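Local atomic coordinates of multicopper oxidase (Arthrobacter sp. FB24, PDB entry 3GDC), a protein that probably oxidises phenolic or related substrates, as laccases do, and passes the electrons through bound copper ions to dioxygen, reducing it to water. Residues A139-Y147 with I210-I218; E181-P189 with T273-M281. All coordinates share one frame; numbering follows the deposited sequence.

Contact 1: A139-Y147 with I210-I218; sequences APHIAKGLY and INVLEYDPI. With CU (copper (II) ion), chain D.
The carboxylate of E214, whose OE1 lies 4.0 Å from A139 CA, is gripped by several donors. Y215 N donates to E214 OE2 at 2.8 Å (N-H...O 160°), arriving on the anti side and tilted out of the carboxylate plane. E214 OE1 is hydrogen-bonded to T273 OG1 of the second subunit and, weakly, to Q250 NE2. These bonds hold the acid against rotation and reach a subunit boundary. The aliphatic part of E214 makes most of its contact with A143, E214 CB lying 4.0 Å from A143 CB. E214 CG, anti to the backbone N, lies over the centre of one face of the Y215 ring, and the bend at chi2 turns the carboxylate back to Y215 N. That ring meets the helix obliquely: Y215 CE1 is 3.9 Å from A139 CB and Y215 CE2 3.9 Å from A143 CB. No hydrogen bond crosses between the segments; the contact rests on van der Waals packing of alanine methyls, the E214 chain, V212 and the two tyrosine rings. The helix belongs to the first cupredoxin-type domain and the turn after strand 205-211 to the second, making this part of their interface. H141 ND1 binds copper at 2.2 Å, with H88 and C133 completing a set consistent with a type 1 centre. V212 CG2 sits over the Y147 ring, 3.5 Å from its centroid and 8° off the normal, a CH-pi contact. The opposite face has G145 O 3.7 Å above its plane. CG of Y147 lies between the backbone N and carbonyl carbon (chi1 43°), turning the ring toward V212, while its hydroxyl bonds N170 ND2. Replacing Y147 with an alanine would probably open a gap beneath V212 CG2 and leave N170 ND2 without this hydroxyl partner.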
# COMPACT_ATOMS: atom_id res chain seq x y z
N ALA A 139 -16.83 -0.52 -13.15
CA ALA A 139 -16.40 0.80 -12.66
C ALA A 139 -17.57 1.77 -12.38
O ALA A 139 -17.67 2.27 -11.26
CB ALA A 139 -15.33 1.45 -13.57
N PRO A 140 -18.44 2.04 -13.38
CA PRO A 140 -19.58 2.92 -13.12
C PRO A 140 -20.56 2.39 -12.08
O PRO A 140 -21.15 3.18 -11.36
CB PRO A 140 -20.27 3.05 -14.48
CG PRO A 140 -19.78 1.91 -15.28
CD PRO A 140 -18.41 1.61 -14.79
N HIS A 141 -20.73 1.08 -11.99
CA HIS A 141 -21.69 0.52 -11.03
C HIS A 141 -21.27 0.73 -9.58
O HIS A 141 -22.13 0.92 -8.72
CB HIS A 141 -22.02 -0.94 -11.36
CG HIS A 141 -23.00 -1.08 -12.48
ND1 HIS A 141 -24.37 -1.13 -12.28
CD2 HIS A 141 -22.82 -1.13 -13.83
CE1 HIS A 141 -24.98 -1.23 -13.45
NE2 HIS A 141 -24.06 -1.23 -14.40
N ILE A 142 -19.97 0.75 -9.32
CA ILE A 142 -19.49 1.13 -7.98
C ILE A 142 -19.38 2.66 -7.90
O ILE A 142 -19.89 3.28 -6.95
CB ILE A 142 -18.14 0.45 -7.63
CG1 ILE A 142 -18.28 -1.08 -7.62
CG2 ILE A 142 -17.63 0.91 -6.25
CD1 ILE A 142 -16.95 -1.83 -7.50
N ALA A 143 -18.74 3.27 -8.90
CA ALA A 143 -18.43 4.71 -8.86
C ALA A 143 -19.65 5.63 -8.84
O ALA A 143 -19.60 6.74 -8.30
CB ALA A 143 -17.50 5.08 -10.02
N LYS A 144 -20.76 5.17 -9.43
CA LYS A 144 -21.99 5.97 -9.43
C LYS A 144 -22.68 6.06 -8.07
O LYS A 144 -23.59 6.85 -7.89
CB LYS A 144 -22.96 5.52 -10.53
CG LYS A 144 -22.43 5.73 -11.95
CD LYS A 144 -22.93 7.01 -12.58
CE LYS A 144 -24.35 6.85 -13.09
NZ LYS A 144 -24.84 8.12 -13.72
N GLY A 145 -22.23 5.26 -7.10
CA GLY A 145 -22.65 5.46 -5.73
C GLY A 145 -23.12 4.22 -4.98
O GLY A 145 -23.46 4.31 -3.80
N LEU A 146 -23.13 3.07 -5.66
CA LEU A 146 -23.68 1.84 -5.08
C LEU A 146 -22.69 1.12 -4.16
O LEU A 146 -22.06 0.13 -4.54
CB LEU A 146 -24.23 0.90 -6.16
CG LEU A 146 -25.43 1.45 -6.94
CD1 LEU A 146 -25.73 0.53 -8.12
CD2 LEU A 146 -26.68 1.62 -6.06
N TYR A 147 -22.56 1.63 -2.94
CA TYR A 147 -21.71 1.01 -1.91
C TYR A 147 -22.12 1.48 -0.53
O TYR A 147 -22.73 2.54 -0.38
CB TYR A 147 -20.23 1.34 -2.15
CG TYR A 147 -20.01 2.80 -2.52
CD1 TYR A 147 -20.10 3.81 -1.56
CD2 TYR A 147 -19.74 3.17 -3.84
CE1 TYR A 147 -19.90 5.17 -1.90
CE2 TYR A 147 -19.55 4.52 -4.19
CZ TYR A 147 -19.63 5.50 -3.20
OH TYR A 147 -19.46 6.84 -3.52
N ILE A 210 -13.42 3.06 5.49
CA ILE A 210 -13.61 2.19 4.34
C ILE A 210 -13.28 2.92 3.06
O ILE A 210 -13.81 4.00 2.82
CB ILE A 210 -15.08 1.71 4.24
CG1 ILE A 210 -15.47 0.98 5.53
CG2 ILE A 210 -15.30 0.84 3.01
CD1 ILE A 210 -16.95 1.00 5.81
N ASN A 211 -12.45 2.30 2.22
CA ASN A 211 -12.11 2.90 0.95
C ASN A 211 -12.89 2.28 -0.21
O ASN A 211 -12.71 1.09 -0.51
CB ASN A 211 -10.61 2.79 0.66
CG ASN A 211 -10.22 3.56 -0.59
OD1 ASN A 211 -10.81 4.61 -0.87
ND2 ASN A 211 -9.26 3.04 -1.36
N VAL A 212 -13.73 3.09 -0.87
CA VAL A 212 -14.40 2.65 -2.10
C VAL A 212 -13.93 3.39 -3.36
O VAL A 212 -14.49 3.22 -4.44
CB VAL A 212 -15.93 2.70 -1.99
CG1 VAL A 212 -16.41 1.89 -0.81
CG2 VAL A 212 -16.42 4.16 -1.88
N LEU A 213 -12.90 4.22 -3.22
CA LEU A 213 -12.45 5.06 -4.32
C LEU A 213 -12.15 4.26 -5.60
O LEU A 213 -11.35 3.33 -5.60
CB LEU A 213 -11.23 5.89 -3.90
CG LEU A 213 -10.58 6.77 -4.96
CD1 LEU A 213 -11.55 7.85 -5.44
CD2 LEU A 213 -9.34 7.39 -4.33
N GLU A 214 -12.83 4.62 -6.67
CA GLU A 214 -12.62 3.99 -7.96
C GLU A 214 -11.58 4.80 -8.76
O GLU A 214 -11.33 5.98 -8.46
CB GLU A 214 -13.96 3.89 -8.72
CG GLU A 214 -13.90 3.14 -10.05
CD GLU A 214 -13.28 1.75 -9.90
OE1 GLU A 214 -14.03 0.83 -9.49
OE2 GLU A 214 -12.06 1.60 -10.14
N TYR A 215 -10.97 4.14 -9.74
CA TYR A 215 -10.03 4.75 -10.72
C TYR A 215 -8.62 4.96 -10.16
O TYR A 215 -7.64 4.43 -10.71
CB TYR A 215 -10.62 6.03 -11.35
CG TYR A 215 -11.99 5.83 -11.97
CD1 TYR A 215 -12.16 5.04 -13.12
CD2 TYR A 215 -13.13 6.42 -11.42
CE1 TYR A 215 -13.41 4.85 -13.68
CE2 TYR A 215 -14.39 6.23 -11.98
CZ TYR A 215 -14.52 5.44 -13.11
OH TYR A 215 -15.77 5.25 -13.67
N ASP A 216 -8.50 5.70 -9.06
CA ASP A 216 -7.22 5.89 -8.38
C ASP A 216 -6.87 4.63 -7.57
O ASP A 216 -7.72 4.12 -6.84
CB ASP A 216 -7.29 7.10 -7.45
CG ASP A 216 -7.49 8.41 -8.21
OD1 ASP A 216 -6.54 8.84 -8.91
OD2 ASP A 216 -8.57 9.01 -8.08
N PRO A 217 -5.63 4.13 -7.70
CA PRO A 217 -5.31 2.83 -7.08
C PRO A 217 -5.22 2.82 -5.55
O PRO A 217 -5.37 1.75 -4.94
CB PRO A 217 -3.95 2.47 -7.70
CG PRO A 217 -3.34 3.79 -8.07
CD PRO A 217 -4.48 4.71 -8.42
N ILE A 218 -4.96 3.96 -4.91
CA ILE A 218 -4.79 3.97 -3.46
C ILE A 218 -5.30 5.26 -2.83
O ILE A 218 -5.23 6.34 -3.43
CB ILE A 218 -3.31 3.65 -3.04
CG1 ILE A 218 -3.21 3.29 -1.55
CG2 ILE A 218 -2.37 4.80 -3.41
CD1 ILE A 218 -2.06 2.36 -1.19
CU CU D . -25.27 -1.70 -10.41

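Contact 2: E181-P189 with T273-M281; sequences EFYSVNGLP and TEFAELGWM. With CA (calcium ion), chain H.
Y183 and F275 lie ring on ring in an offset stack, centroids 4.3 Å apart and planes at 23°. F275 CD1 comes to 3.3 Å from Y183 CZ, displaced toward the rim. F275 CA also lies over the same Y183 ring, a CH-pi contact, while L278 CB approaches the ring's edge in its plane, 3.7 Å from Y183 CD2. The tyrosine backbone is tied in: Y183 N donates to L278 O at 2.9 Å (154°) from above the carbonyl plane. G279 CA packs 3.2 Å from Y183 O in a CA-H...O contact. A CB there would clash with both Y183 O and P189 CB, and at these backbone angles would also press on the carbonyl O of L278. V185 CG1 meets W280 CZ3 at 3.7 Å. V185 CB lies over a face of the indole. Strand 182-185, outermost within this chain in the second cupredoxin-type domain's six-stranded sheet, is thus set against the chain between helix 273-276 and strand 281-287 of its five-stranded sheet. That link is shaped by a type I turn from A276 to G279 and by F275 O, which accepts from L278 N and W280 N on opposite faces of its plane. Farther out, Y183 OH bonds D216 OD2, and a water lies within bonding range of both Y183 OH and E274 OE1, though it cannot serve every acceptor nearby; E274 OE2 forms a salt bridge with K272. At the strand's start, a classic bulge sets E181 and F182 opposite Y172; E181 OE1 and OE2 both bind calcium at 2.5 Å, and OE1 also accepts from T174 N.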
# COMPACT_ATOMS: atom_id res chain seq x y z
N GLU A 181 -13.00 13.87 -10.40
CA GLU A 181 -12.97 15.34 -10.34
C GLU A 181 -13.11 15.85 -8.91
O GLU A 181 -12.60 16.93 -8.56
CB GLU A 181 -14.07 15.93 -11.23
CG GLU A 181 -13.74 15.90 -12.73
CD GLU A 181 -13.61 14.50 -13.30
OE1 GLU A 181 -14.61 13.75 -13.27
OE2 GLU A 181 -12.52 14.15 -13.82
N PHE A 182 -13.79 15.06 -8.07
CA PHE A 182 -13.92 15.38 -6.64
C PHE A 182 -13.75 14.14 -5.77
O PHE A 182 -13.85 13.00 -6.24
CB PHE A 182 -15.28 16.02 -6.34
CG PHE A 182 -15.53 17.29 -7.10
CD1 PHE A 182 -15.00 18.50 -6.64
CD2 PHE A 182 -16.24 17.28 -8.28
CE1 PHE A 182 -15.21 19.69 -7.35
CE2 PHE A 182 -16.45 18.46 -9.01
CZ PHE A 182 -15.93 19.66 -8.53
N TYR A 183 -13.48 14.39 -4.49
CA TYR A 183 -13.26 13.32 -3.50
C TYR A 183 -13.99 13.69 -2.23
O TYR A 183 -14.23 14.87 -1.96
CB TYR A 183 -11.76 13.16 -3.20
CG TYR A 183 -10.95 12.79 -4.42
CD1 TYR A 183 -10.64 11.46 -4.69
CD2 TYR A 183 -10.51 13.77 -5.33
CE1 TYR A 183 -9.89 11.10 -5.82
CE2 TYR A 183 -9.77 13.42 -6.46
CZ TYR A 183 -9.47 12.09 -6.70
OH TYR A 183 -8.73 11.74 -7.81
N SER A 184 -14.40 12.69 -1.45
CA SER A 184 -15.10 13.02 -0.21
C SER A 184 -14.87 11.95 0.85
O SER A 184 -14.39 10.86 0.55
CB SER A 184 -16.60 13.23 -0.46
OG SER A 184 -17.36 12.03 -0.32
N VAL A 185 -15.18 12.32 2.09
CA VAL A 185 -15.51 11.34 3.11
C VAL A 185 -16.99 11.48 3.45
O VAL A 185 -17.47 12.57 3.78
CB VAL A 185 -14.58 11.41 4.35
CG1 VAL A 185 -14.36 12.85 4.83
CG2 VAL A 185 -15.15 10.55 5.49
N ASN A 186 -17.72 10.38 3.32
CA ASN A 186 -19.16 10.37 3.61
C ASN A 186 -20.09 11.19 2.71
O ASN A 186 -21.20 11.53 3.09
CB ASN A 186 -19.42 10.64 5.11
CG ASN A 186 -19.01 9.47 5.96
OD1 ASN A 186 -18.67 8.40 5.43
ND2 ASN A 186 -19.05 9.64 7.28
N GLY A 187 -19.63 11.50 1.49
CA GLY A 187 -20.53 11.92 0.44
C GLY A 187 -20.32 13.29 -0.18
O GLY A 187 -20.59 13.46 -1.37
N LEU A 188 -19.87 14.26 0.61
CA LEU A 188 -19.78 15.65 0.13
C LEU A 188 -18.39 16.25 0.31
O LEU A 188 -17.91 16.37 1.44
CB LEU A 188 -20.79 16.54 0.83
CG LEU A 188 -22.28 16.27 0.69
CD1 LEU A 188 -23.02 17.35 1.51
CD2 LEU A 188 -22.70 16.30 -0.78
N PRO A 189 -17.74 16.62 -0.80
CA PRO A 189 -16.44 17.30 -0.76
C PRO A 189 -16.44 18.46 0.25
O PRO A 189 -17.37 19.28 0.25
CB PRO A 189 -16.30 17.83 -2.18
CG PRO A 189 -17.00 16.80 -2.99
CD PRO A 189 -18.19 16.42 -2.19
N THR A 273 -2.13 14.69 -1.70
CA THR A 273 -2.50 16.11 -1.74
C THR A 273 -3.55 16.46 -2.80
O THR A 273 -4.44 17.26 -2.54
CB THR A 273 -1.24 17.02 -1.87
OG1 THR A 273 -0.75 16.99 -3.22
CG2 THR A 273 -0.16 16.53 -0.93
N GLU A 274 -3.46 15.84 -3.98
CA GLU A 274 -4.45 15.96 -5.04
C GLU A 274 -5.88 15.71 -4.54
O GLU A 274 -6.82 16.44 -4.90
CB GLU A 274 -4.10 14.96 -6.14
CG GLU A 274 -5.04 14.92 -7.34
CD GLU A 274 -4.79 13.73 -8.27
OE1 GLU A 274 -5.48 13.64 -9.31
OE2 GLU A 274 -3.90 12.89 -7.98
N PHE A 275 -6.04 14.67 -3.72
CA PHE A 275 -7.37 14.28 -3.25
C PHE A 275 -7.88 15.26 -2.21
O PHE A 275 -9.07 15.60 -2.19
CB PHE A 275 -7.37 12.88 -2.61
CG PHE A 275 -6.89 11.77 -3.52
CD1 PHE A 275 -6.72 11.97 -4.89
CD2 PHE A 275 -6.65 10.50 -2.99
CE1 PHE A 275 -6.28 10.93 -5.71
CE2 PHE A 275 -6.20 9.46 -3.80
CZ PHE A 275 -6.02 9.67 -5.16
N ALA A 276 -6.98 15.65 -1.31
CA ALA A 276 -7.28 16.61 -0.25
C ALA A 276 -7.83 17.92 -0.82
O ALA A 276 -8.85 18.43 -0.35
CB ALA A 276 -6.05 16.86 0.61
N GLU A 277 -7.15 18.43 -1.84
CA GLU A 277 -7.48 19.73 -2.42
C GLU A 277 -8.73 19.68 -3.29
O GLU A 277 -9.28 20.72 -3.68
CB GLU A 277 -6.26 20.30 -3.17
CG GLU A 277 -5.11 20.63 -2.22
CD GLU A 277 -4.18 21.72 -2.73
OE1 GLU A 277 -3.76 22.57 -1.91
OE2 GLU A 277 -3.88 21.73 -3.95
N LEU A 278 -9.22 18.46 -3.55
CA LEU A 278 -10.44 18.26 -4.32
C LEU A 278 -11.59 17.65 -3.48
O LEU A 278 -12.55 17.13 -4.03
CB LEU A 278 -10.16 17.46 -5.59
CG LEU A 278 -9.30 18.16 -6.65
CD1 LEU A 278 -8.93 17.22 -7.78
CD2 LEU A 278 -10.02 19.40 -7.16
N GLY A 279 -11.47 17.75 -2.16
CA GLY A 279 -12.61 17.54 -1.27
C GLY A 279 -12.41 16.62 -0.09
O GLY A 279 -13.21 16.64 0.85
N TRP A 280 -11.37 15.80 -0.13
CA TRP A 280 -11.11 14.85 0.96
C TRP A 280 -10.24 15.53 2.04
O TRP A 280 -9.06 15.23 2.23
CB TRP A 280 -10.56 13.52 0.37
CG TRP A 280 -10.14 12.39 1.31
CD1 TRP A 280 -9.52 11.23 0.92
CD2 TRP A 280 -10.25 12.32 2.75
NE1 TRP A 280 -9.24 10.45 2.01
CE2 TRP A 280 -9.67 11.08 3.14
CE3 TRP A 280 -10.77 13.16 3.74
CZ2 TRP A 280 -9.60 10.68 4.48
CZ3 TRP A 280 -10.70 12.76 5.07
CH2 TRP A 280 -10.12 11.53 5.43
N MET A 281 -10.86 16.49 2.72
CA MET A 281 -10.27 17.15 3.88
C MET A 281 -11.36 17.66 4.82
O MET A 281 -12.45 18.04 4.38
CB MET A 281 -9.31 18.28 3.47
CG MET A 281 -9.93 19.45 2.76
SD MET A 281 -8.76 20.81 2.41
CE MET A 281 -7.86 20.92 3.92
CA CA H . -13.60 12.23 -15.05
O HOH W 1 -7.99 13.32 -10.03

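From the N terminus the segments come in the order 139-147, 181-189, 210-218, 273-281, so the loops closed by contacts 1 and 2 cross. Contact 1 closes 62 intervening residues and joins the two cupredoxin-type domains; contact 2, starting within that span and ending beyond it, closes 83 and ties the two sheets of the second domain together. Strands 205-211 and 182-185 belong to one six-stranded sheet. With centres 13 Å apart, the contacts meet directly: L213 CD1 packs 3.7 Å from Y183 CE1, and I218 O lies 3.3 Å from F275 CE2. Both contacts also lie at a subunit boundary of the trimer.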